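Long-range contacts in metallo-beta-lactamase (PDB 3L6N), which hydrolyses the beta-lactam ring of penicillins, cephalosporins and carbapenems at a two-zinc active site, and so confers resistance to these antibiotics: residues L36-K40 / I125-F130; D84-N89 / A111-E115; V144-F148 / Y190-T194. All coordinates share one frame. Numbering follows the deposited sequence.

Contact 1 (L36-K40 / I125-F130); sequences LVTKK and IGGEEF
Residues 36-38 end one strand and 128-130 begin another in a different sheet; their short axes come within 8.3 Å, with directions 141° apart. The backbones draw together only at the turns, where the CA atoms of K39 and G126 are 4.3 Å apart. I125 to E128 form a type I' turn closing a two-residue hairpin, with I125 N to E128 O at 3.0 Å and E128 N to I125 O at 2.9 Å. G126 (phi/psi 50/37) and G127 (82/5) take the left-handed conformation that glycine reaches readily, and a CB on G126 would collide with T38 OG1. K39 N donates to G126 O (2.9 Å, 166°).

T38 (chi1 p) makes an ST turn: T38 OG1 accepts from K40 N at 3.0 Å, is bonded to G41 O and lies 3.5 Å from G126 CA. L36 (chi1 t, chi2 p) and F130 (chi1 p) meet between the two sheets, L36 CD2 being 3.9 Å from F130 CD2 and 3.7 Å from E128 CB.

E128 (chi1 and chi2 m) packs its aliphatic CG 3.5 Å from V37 O and 3.7 Å from T38 CG2, while its carboxylate bonds Y151 OH and N14 ND2; polar bonding between the segments therefore rests on K39 N to G126 O.

Contact 2 (D84-N89 / A111-E115); sequences DLSFFN and ATSTE
This is a surface contact, partly bridged by water, in which a side-chain-capped helix start (helix 86-90) packs on the loop joining helix 99-107 to strand 115-116. The L85 side chain is about 11 Å from that of H76, near the zinc site but not in it. D84 OD1 accepts from S86 N (3.1 Å), a capping bond that gives this N-H an acceptor, and from S86 OG (2.6 Å). The CA atoms of L85 and A111 lie 5.5 Å apart. Small A111 fits against the turn, its CB 3.5 Å from S86 N. L85 (chi1 m, chi2 t) brings CD1 to 3.7 Å from S113 N. N89 (chi1 m) donates from ND2 to T112 O at 3.0 Å; N89 OD1 bonds T95 OG1 and lies 3.6 Å from T114 CG2.

Water 1 joins D84 OD1 (2.7 Å) to A111 N (3.0 Å), water 2 L85 N (2.8 Å) to A111 O (2.7 Å), and water 3 N89 OD1 (3.3 Å) to T114 OG1 (2.8 Å).

L85 also touches L105 of helix 99-107, F87 and F88 turn to helix 54-65, and E115 pairs with strand 94-97.

Contact 3 (V144-F148 / Y190-T194); sequences VVVWF and YSKAT
Apolar and aromatic packing carries this contact between strand 145-148 and the loop 190-194, which follows helix 179-189. The backbones stay well apart, W147 and Y190 being nearest with CA atoms 8.5 Å from each other, so long side chains must span the gap.

The aromatic pair is W147 and Y190. The CA-to-CB bond of W147 (chi1 t, chi2 -121°) points toward the loop, and its indole meets Y190, K192 and A193. Y190 (chi1 m, chi2 106°) sets CD2 over one face of the indole, 3.8 Å from W147 CE3. The tyrosine ring and the six-membered indole ring have centroids 5.4 Å apart and planes at 38°, an oblique meeting.

Smaller apolar groups fill in around the rings. A methyl of V145 (chi1 m) packs against the far end of the tyrosine, with CG2 4.2 Å from Y190 CE1 and 3.7 Å from Y190 OH. W147 CZ3 lies 3.6 Å from A193 CB, where a small residue suits the tight approach. K192 rests its CB 4.2 Å from W147 CH2, and its extended chain leads the amine away from the contact.

Among polar groups, A193 N bonds Y190 O at 3.2 Å, closing a type I turn from Y190 to A193, and Y190 OH bonds D133 OD1 on neighbouring strand 128-133.

V145 and W147 face this loop, whereas V146 and F148 lie on the inner side of the sheet, against F130. The arrangement belongs to the αβ/βα sandwich of metallo-beta-lactamases: a helix and the turn after it cover the outer face of a sheet that they rejoin at strand 195-198.

Along the chain contact 2 is nested within the loop closed by contact 1, and contact 3 follows both. Contacts 1 and 3 have centres 17 Å apart yet touch: strands 128-133 and 145-148 are neighbours in one sheet, and F130 and L36 pack against F148 between the two layers, F130 CB lying 3.7 Å from F148 CD2. Contact 2 touches neither of the others, its nearest atoms being about 10 Å from contact 1 and 11 Å from contact 3, and it lies across the chain's centre from contact 3. All three belong to one scaffold, whose loops hold two zinc ions: H76, H78 and H139 bind one, and D80, C158 and H200 the other.

Contact 1 (L36-K40 / I125-F130)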
loop_
_atom_site.group_PDB
_atom_site.type_symbol
_atom_site.label_atom_id
_atom_site.label_comp_id
_atom_site.label_asym_id
_atom_site.label_seq_id
_atom_site.Cartn_x
_atom_site.Cartn_y
_atom_site.Cartn_z
ATOM N N LEU A 36 7.076 -8.106 0.189
ATOM C CA LEU A 36 7.069 -9.485 -0.297
ATOM C C LEU A 36 8.500 -9.949 -0.510
ATOM O O LEU A 36 9.245 -9.340 -1.268
ATOM C CB LEU A 36 6.273 -9.570 -1.606
ATOM C CG LEU A 36 6.144 -10.933 -2.303
ATOM C CD1 LEU A 36 5.437 -11.954 -1.444
ATOM C CD2 LEU A 36 5.407 -10.729 -3.635
ATOM N N VAL A 37 8.882 -11.020 0.190
ATOM C CA VAL A 37 10.227 -11.589 0.044
ATOM C C VAL A 37 10.221 -12.438 -1.219
ATOM O O VAL A 37 9.302 -13.216 -1.417
ATOM C CB VAL A 37 10.584 -12.473 1.231
ATOM C CG1 VAL A 37 11.958 -13.074 1.037
ATOM C CG2 VAL A 37 10.564 -11.643 2.524
ATOM N N THR A 38 11.221 -12.245 -2.071
ATOM C CA THR A 38 11.357 -13.060 -3.290
ATOM C C THR A 38 12.775 -13.591 -3.344
ATOM O O THR A 38 13.640 -13.134 -2.602
ATOM C CB THR A 38 11.053 -12.260 -4.603
ATOM O OG1 THR A 38 12.245 -11.632 -5.096
ATOM C CG2 THR A 38 9.950 -11.199 -4.391
ATOM N N LYS A 39 13.026 -14.545 -4.238
ATOM C CA LYS A 39 14.380 -15.081 -4.409
ATOM C C LYS A 39 15.415 -14.052 -4.880
ATOM O O LYS A 39 16.622 -14.263 -4.720
ATOM C CB LYS A 39 14.346 -16.267 -5.381
ATOM C CG LYS A 39 13.659 -17.494 -4.848
ATOM C CD LYS A 39 13.631 -18.583 -5.926
ATOM C CE LYS A 39 13.604 -19.971 -5.330
ATOM N NZ LYS A 39 12.320 -20.283 -4.651
ATOM N N LYS A 40 14.947 -12.935 -5.439
ATOM C CA LYS A 40 15.827 -11.895 -5.957
ATOM C C LYS A 40 15.787 -10.613 -5.133
ATOM O O LYS A 40 16.296 -9.568 -5.562
ATOM C CB LYS A 40 15.508 -11.595 -7.433
ATOM C CG LYS A 40 15.823 -12.744 -8.376
ATOM C CD LYS A 40 17.322 -12.880 -8.621
ATOM C CE LYS A 40 17.685 -14.259 -9.178
ATOM N NZ LYS A 40 16.971 -14.569 -10.450
ATOM N N ILE A 125 8.523 -11.600 -9.991
ATOM C CA ILE A 125 9.894 -11.317 -9.595
ATOM C C ILE A 125 10.300 -12.345 -8.542
ATOM O O ILE A 125 9.528 -12.641 -7.625
ATOM C CB ILE A 125 10.042 -9.860 -9.074
ATOM C CG1 ILE A 125 11.385 -9.642 -8.364
ATOM C CG2 ILE A 125 8.898 -9.509 -8.171
ATOM C CD1 ILE A 125 11.948 -8.254 -8.558
ATOM N N GLY A 126 11.495 -12.912 -8.712
ATOM C CA GLY A 126 12.039 -13.875 -7.755
ATOM C C GLY A 126 11.113 -15.014 -7.359
ATOM O O GLY A 126 11.117 -15.448 -6.209
ATOM N N GLY A 127 10.324 -15.513 -8.311
ATOM C CA GLY A 127 9.430 -16.650 -8.080
ATOM C C GLY A 127 8.105 -16.305 -7.426
ATOM O O GLY A 127 7.323 -17.195 -7.071
ATOM N N GLU A 128 7.866 -15.007 -7.242
ATOM C CA GLU A 128 6.622 -14.507 -6.667
ATOM C C GLU A 128 5.809 -13.784 -7.734
ATOM O O GLU A 128 6.361 -13.347 -8.743
ATOM C CB GLU A 128 6.923 -13.529 -5.519
ATOM C CG GLU A 128 7.706 -14.151 -4.352
ATOM C CD GLU A 128 6.943 -15.243 -3.596
ATOM O OE1 GLU A 128 5.691 -15.207 -3.516
ATOM O OE2 GLU A 128 7.619 -16.150 -3.062
ATOM N N GLU A 129 4.513 -13.638 -7.485
ATOM C CA GLU A 129 3.592 -13.040 -8.456
ATOM C C GLU A 129 2.572 -12.145 -7.776
ATOM O O GLU A 129 2.098 -12.447 -6.685
ATOM C CB GLU A 129 2.869 -14.159 -9.210
ATOM C CG GLU A 129 1.982 -13.737 -10.356
ATOM C CD GLU A 129 1.155 -14.909 -10.883
ATOM O OE1 GLU A 129 0.110 -14.660 -11.508
ATOM O OE2 GLU A 129 1.550 -16.074 -10.661
ATOM N N PHE A 130 2.232 -11.037 -8.430
ATOM C CA PHE A 130 1.138 -10.183 -7.949
ATOM C C PHE A 130 0.553 -9.377 -9.102
ATOM O O PHE A 130 1.129 -9.333 -10.186
ATOM C CB PHE A 130 1.622 -9.260 -6.812
ATOM C CG PHE A 130 2.874 -8.498 -7.144
ATOM C CD1 PHE A 130 2.801 -7.206 -7.657
ATOM C CD2 PHE A 130 4.136 -9.078 -6.953
ATOM C CE1 PHE A 130 3.963 -6.496 -7.972
ATOM C CE2 PHE A 130 5.297 -8.381 -7.260
ATOM C CZ PHE A 130 5.215 -7.087 -7.780
#

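Contact 2 (D84-N89 / A111-E115)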
loop_
_atom_site.group_PDB
_atom_site.type_symbol
_atom_site.label_atom_id
_atom_site.label_comp_id
_atom_site.label_asym_id
_atom_site.label_seq_id
_atom_site.Cartn_x
_atom_site.Cartn_y
_atom_site.Cartn_z
ATOM N N ASP A 84 8.576 9.720 -0.644
ATOM C CA ASP A 84 9.617 10.393 -1.412
ATOM C C ASP A 84 10.429 9.338 -2.146
ATOM O O ASP A 84 11.378 8.757 -1.588
ATOM C CB ASP A 84 10.513 11.233 -0.493
ATOM C CG ASP A 84 11.680 11.889 -1.238
ATOM O OD1 ASP A 84 11.733 11.818 -2.491
ATOM O OD2 ASP A 84 12.546 12.473 -0.549
ATOM N N LEU A 85 10.049 9.085 -3.392
ATOM C CA LEU A 85 10.659 8.017 -4.172
ATOM C C LEU A 85 12.128 8.274 -4.504
ATOM O O LEU A 85 12.827 7.342 -4.914
ATOM C CB LEU A 85 9.873 7.741 -5.452
ATOM C CG LEU A 85 8.469 7.158 -5.258
ATOM C CD1 LEU A 85 7.739 7.174 -6.593
ATOM C CD2 LEU A 85 8.510 5.739 -4.675
ATOM N N SER A 86 12.590 9.515 -4.306
ATOM C CA SER A 86 13.985 9.848 -4.615
ATOM C C SER A 86 14.951 9.032 -3.765
ATOM O O SER A 86 16.043 8.676 -4.225
ATOM C CB SER A 86 14.270 11.353 -4.483
ATOM O OG SER A 86 14.293 11.791 -3.135
ATOM N N PHE A 87 14.541 8.707 -2.544
ATOM C CA PHE A 87 15.381 7.897 -1.666
ATOM C C PHE A 87 15.765 6.586 -2.341
ATOM O O PHE A 87 16.928 6.158 -2.279
ATOM C CB PHE A 87 14.669 7.600 -0.351
ATOM C CG PHE A 87 15.444 6.685 0.559
ATOM C CD1 PHE A 87 16.336 7.205 1.491
ATOM C CD2 PHE A 87 15.269 5.303 0.490
ATOM C CE1 PHE A 87 17.047 6.359 2.341
ATOM C CE2 PHE A 87 15.978 4.445 1.323
ATOM C CZ PHE A 87 16.864 4.971 2.257
ATOM N N PHE A 88 14.777 5.944 -2.962
ATOM C CA PHE A 88 14.990 4.666 -3.625
ATOM C C PHE A 88 15.597 4.837 -5.010
ATOM O O PHE A 88 16.523 4.104 -5.376
ATOM C CB PHE A 88 13.698 3.851 -3.640
ATOM C CG PHE A 88 13.162 3.587 -2.268
ATOM C CD1 PHE A 88 13.675 2.542 -1.497
ATOM C CD2 PHE A 88 12.175 4.400 -1.726
ATOM C CE1 PHE A 88 13.203 2.307 -0.217
ATOM C CE2 PHE A 88 11.692 4.164 -0.435
ATOM C CZ PHE A 88 12.204 3.110 0.309
ATOM N N ASN A 89 15.118 5.829 -5.761
ATOM C CA ASN A 89 15.691 6.117 -7.075
ATOM C C ASN A 89 17.195 6.371 -6.991
ATOM O O ASN A 89 17.956 5.848 -7.807
ATOM C CB ASN A 89 14.993 7.312 -7.732
ATOM C CG ASN A 89 13.543 7.025 -8.080
ATOM O OD1 ASN A 89 13.127 5.871 -8.181
ATOM N ND2 ASN A 89 12.760 8.083 -8.260
ATOM N N ALA A 111 9.271 13.419 -6.418
ATOM C CA ALA A 111 9.902 12.468 -7.321
ATOM C C ALA A 111 8.885 11.492 -7.893
ATOM O O ALA A 111 7.910 11.131 -7.229
ATOM C CB ALA A 111 11.025 11.709 -6.604
ATOM N N THR A 112 9.109 11.090 -9.133
ATOM C CA THR A 112 8.260 10.116 -9.813
ATOM C C THR A 112 8.961 8.762 -9.884
ATOM O O THR A 112 10.168 8.659 -9.606
ATOM C CB THR A 112 7.911 10.586 -11.221
ATOM O OG1 THR A 112 9.115 10.967 -11.912
ATOM C CG2 THR A 112 6.956 11.785 -11.150
ATOM N N SER A 113 8.211 7.727 -10.260
ATOM C CA SER A 113 8.770 6.378 -10.372
ATOM C C SER A 113 9.663 6.258 -11.605
ATOM O O SER A 113 9.576 7.081 -12.534
ATOM C CB SER A 113 7.659 5.328 -10.440
ATOM O OG SER A 113 6.971 5.411 -11.678
ATOM N N THR A 114 10.517 5.243 -11.614
ATOM C CA THR A 114 11.351 4.990 -12.796
ATOM C C THR A 114 10.709 3.959 -13.724
ATOM O O THR A 114 11.089 3.850 -14.893
ATOM C CB THR A 114 12.781 4.580 -12.418
ATOM O OG1 THR A 114 12.746 3.427 -11.565
ATOM C CG2 THR A 114 13.496 5.722 -11.713
ATOM N N GLU A 115 9.733 3.209 -13.206
ATOM C CA GLU A 115 8.979 2.248 -14.001
ATOM C C GLU A 115 7.488 2.530 -13.908
ATOM O O GLU A 115 6.999 2.979 -12.875
ATOM C CB GLU A 115 9.240 0.800 -13.549
ATOM C CG GLU A 115 10.630 0.506 -12.978
ATOM C CD GLU A 115 11.755 0.693 -13.977
ATOM O OE1 GLU A 115 12.799 1.268 -13.588
ATOM O OE2 GLU A 115 11.596 0.265 -15.140
HETATM O O HOH W 1 10.053 13.673 -3.561
HETATM O O HOH W 2 8.131 10.793 -4.518
HETATM O O HOH W 3 14.850 3.527 -9.679
#

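Contact 3 (V144-F148 / Y190-T194)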
loop_
_atom_site.group_PDB
_atom_site.type_symbol
_atom_site.label_atom_id
_atom_site.label_comp_id
_atom_site.label_asym_id
_atom_site.label_seq_id
_atom_site.Cartn_x
_atom_site.Cartn_y
_atom_site.Cartn_z
ATOM N N VAL A 144 -4.873 2.324 -6.285
ATOM C CA VAL A 144 -4.859 0.975 -6.841
ATOM C C VAL A 144 -4.769 -0.030 -5.698
ATOM O O VAL A 144 -4.398 0.328 -4.581
ATOM C CB VAL A 144 -3.694 0.758 -7.836
ATOM C CG1 VAL A 144 -3.911 1.586 -9.099
ATOM C CG2 VAL A 144 -2.331 1.093 -7.189
ATOM N N VAL A 145 -5.120 -1.280 -5.992
ATOM C CA VAL A 145 -5.024 -2.381 -5.035
ATOM C C VAL A 145 -3.993 -3.385 -5.555
ATOM O O VAL A 145 -3.655 -3.374 -6.740
ATOM C CB VAL A 145 -6.396 -3.082 -4.826
ATOM C CG1 VAL A 145 -7.449 -2.099 -4.280
ATOM C CG2 VAL A 145 -6.894 -3.767 -6.135
ATOM N N VAL A 146 -3.494 -4.251 -4.673
ATOM C CA VAL A 146 -2.532 -5.268 -5.074
ATOM C C VAL A 146 -3.030 -6.642 -4.663
ATOM O O VAL A 146 -3.291 -6.903 -3.482
ATOM C CB VAL A 146 -1.110 -5.023 -4.491
ATOM C CG1 VAL A 146 -0.112 -5.983 -5.136
ATOM C CG2 VAL A 146 -0.667 -3.571 -4.738
ATOM N N TRP A 147 -3.188 -7.514 -5.659
ATOM C CA TRP A 147 -3.668 -8.877 -5.424
ATOM C C TRP A 147 -2.506 -9.856 -5.440
ATOM O O TRP A 147 -1.670 -9.819 -6.343
ATOM C CB TRP A 147 -4.684 -9.244 -6.518
ATOM C CG TRP A 147 -5.147 -10.691 -6.518
ATOM C CD1 TRP A 147 -5.030 -11.585 -7.544
ATOM C CD2 TRP A 147 -5.813 -11.384 -5.453
ATOM N NE1 TRP A 147 -5.576 -12.797 -7.181
ATOM C CE2 TRP A 147 -6.066 -12.700 -5.907
ATOM C CE3 TRP A 147 -6.228 -11.019 -4.168
ATOM C CZ2 TRP A 147 -6.706 -13.657 -5.110
ATOM C CZ3 TRP A 147 -6.868 -11.972 -3.373
ATOM C CH2 TRP A 147 -7.100 -13.273 -3.852
ATOM N N PHE A 148 -2.461 -10.723 -4.429
ATOM C CA PHE A 148 -1.413 -11.728 -4.284
ATOM C C PHE A 148 -2.031 -13.124 -4.415
ATOM O O PHE A 148 -2.461 -13.705 -3.418
ATOM C CB PHE A 148 -0.727 -11.569 -2.922
ATOM C CG PHE A 148 -0.027 -10.243 -2.750
ATOM C CD1 PHE A 148 -0.672 -9.176 -2.128
ATOM C CD2 PHE A 148 1.270 -10.066 -3.218
ATOM C CE1 PHE A 148 -0.025 -7.944 -1.970
ATOM C CE2 PHE A 148 1.933 -8.833 -3.075
ATOM C CZ PHE A 148 1.276 -7.780 -2.437
ATOM N N TYR A 190 -12.889 -9.871 -5.748
ATOM C CA TYR A 190 -11.955 -10.600 -4.876
ATOM C C TYR A 190 -12.658 -11.436 -3.814
ATOM O O TYR A 190 -12.380 -11.319 -2.616
ATOM C CB TYR A 190 -10.931 -9.652 -4.248
ATOM C CG TYR A 190 -10.152 -8.886 -5.279
ATOM C CD1 TYR A 190 -10.416 -7.541 -5.500
ATOM C CD2 TYR A 190 -9.170 -9.511 -6.055
ATOM C CE1 TYR A 190 -9.725 -6.828 -6.443
ATOM C CE2 TYR A 190 -8.462 -8.799 -7.019
ATOM C CZ TYR A 190 -8.755 -7.456 -7.200
ATOM O OH TYR A 190 -8.090 -6.705 -8.123
ATOM N N SER A 191 -13.577 -12.281 -4.279
ATOM C CA SER A 191 -14.248 -13.250 -3.421
ATOM C C SER A 191 -13.254 -14.280 -2.864
ATOM O O SER A 191 -13.439 -14.781 -1.754
ATOM C CB SER A 191 -15.394 -13.938 -4.176
ATOM O OG SER A 191 -14.951 -14.461 -5.420
ATOM N N LYS A 192 -12.193 -14.569 -3.622
ATOM C CA LYS A 192 -11.152 -15.513 -3.189
ATOM C C LYS A 192 -10.259 -14.971 -2.062
ATOM O O LYS A 192 -9.551 -15.740 -1.406
ATOM C CB LYS A 192 -10.273 -15.956 -4.363
ATOM C CG LYS A 192 -10.933 -16.933 -5.330
ATOM C CD LYS A 192 -9.898 -17.501 -6.292
ATOM C CE LYS A 192 -10.551 -18.177 -7.489
ATOM N NZ LYS A 192 -9.533 -18.831 -8.360
ATOM N N ALA A 193 -10.299 -13.657 -1.839
ATOM C CA ALA A 193 -9.484 -13.030 -0.796
ATOM C C ALA A 193 -9.934 -13.450 0.595
ATOM O O ALA A 193 -11.101 -13.284 0.960
ATOM C CB ALA A 193 -9.511 -11.511 -0.922
ATOM N N THR A 194 -9.005 -14.000 1.369
ATOM C CA THR A 194 -9.303 -14.387 2.740
ATOM C C THR A 194 -8.782 -13.337 3.716
ATOM O O THR A 194 -9.045 -13.399 4.917
ATOM C CB THR A 194 -8.749 -15.779 3.074
ATOM O OG1 THR A 194 -7.378 -15.859 2.676
ATOM C CG2 THR A 194 -9.556 -16.860 2.333
#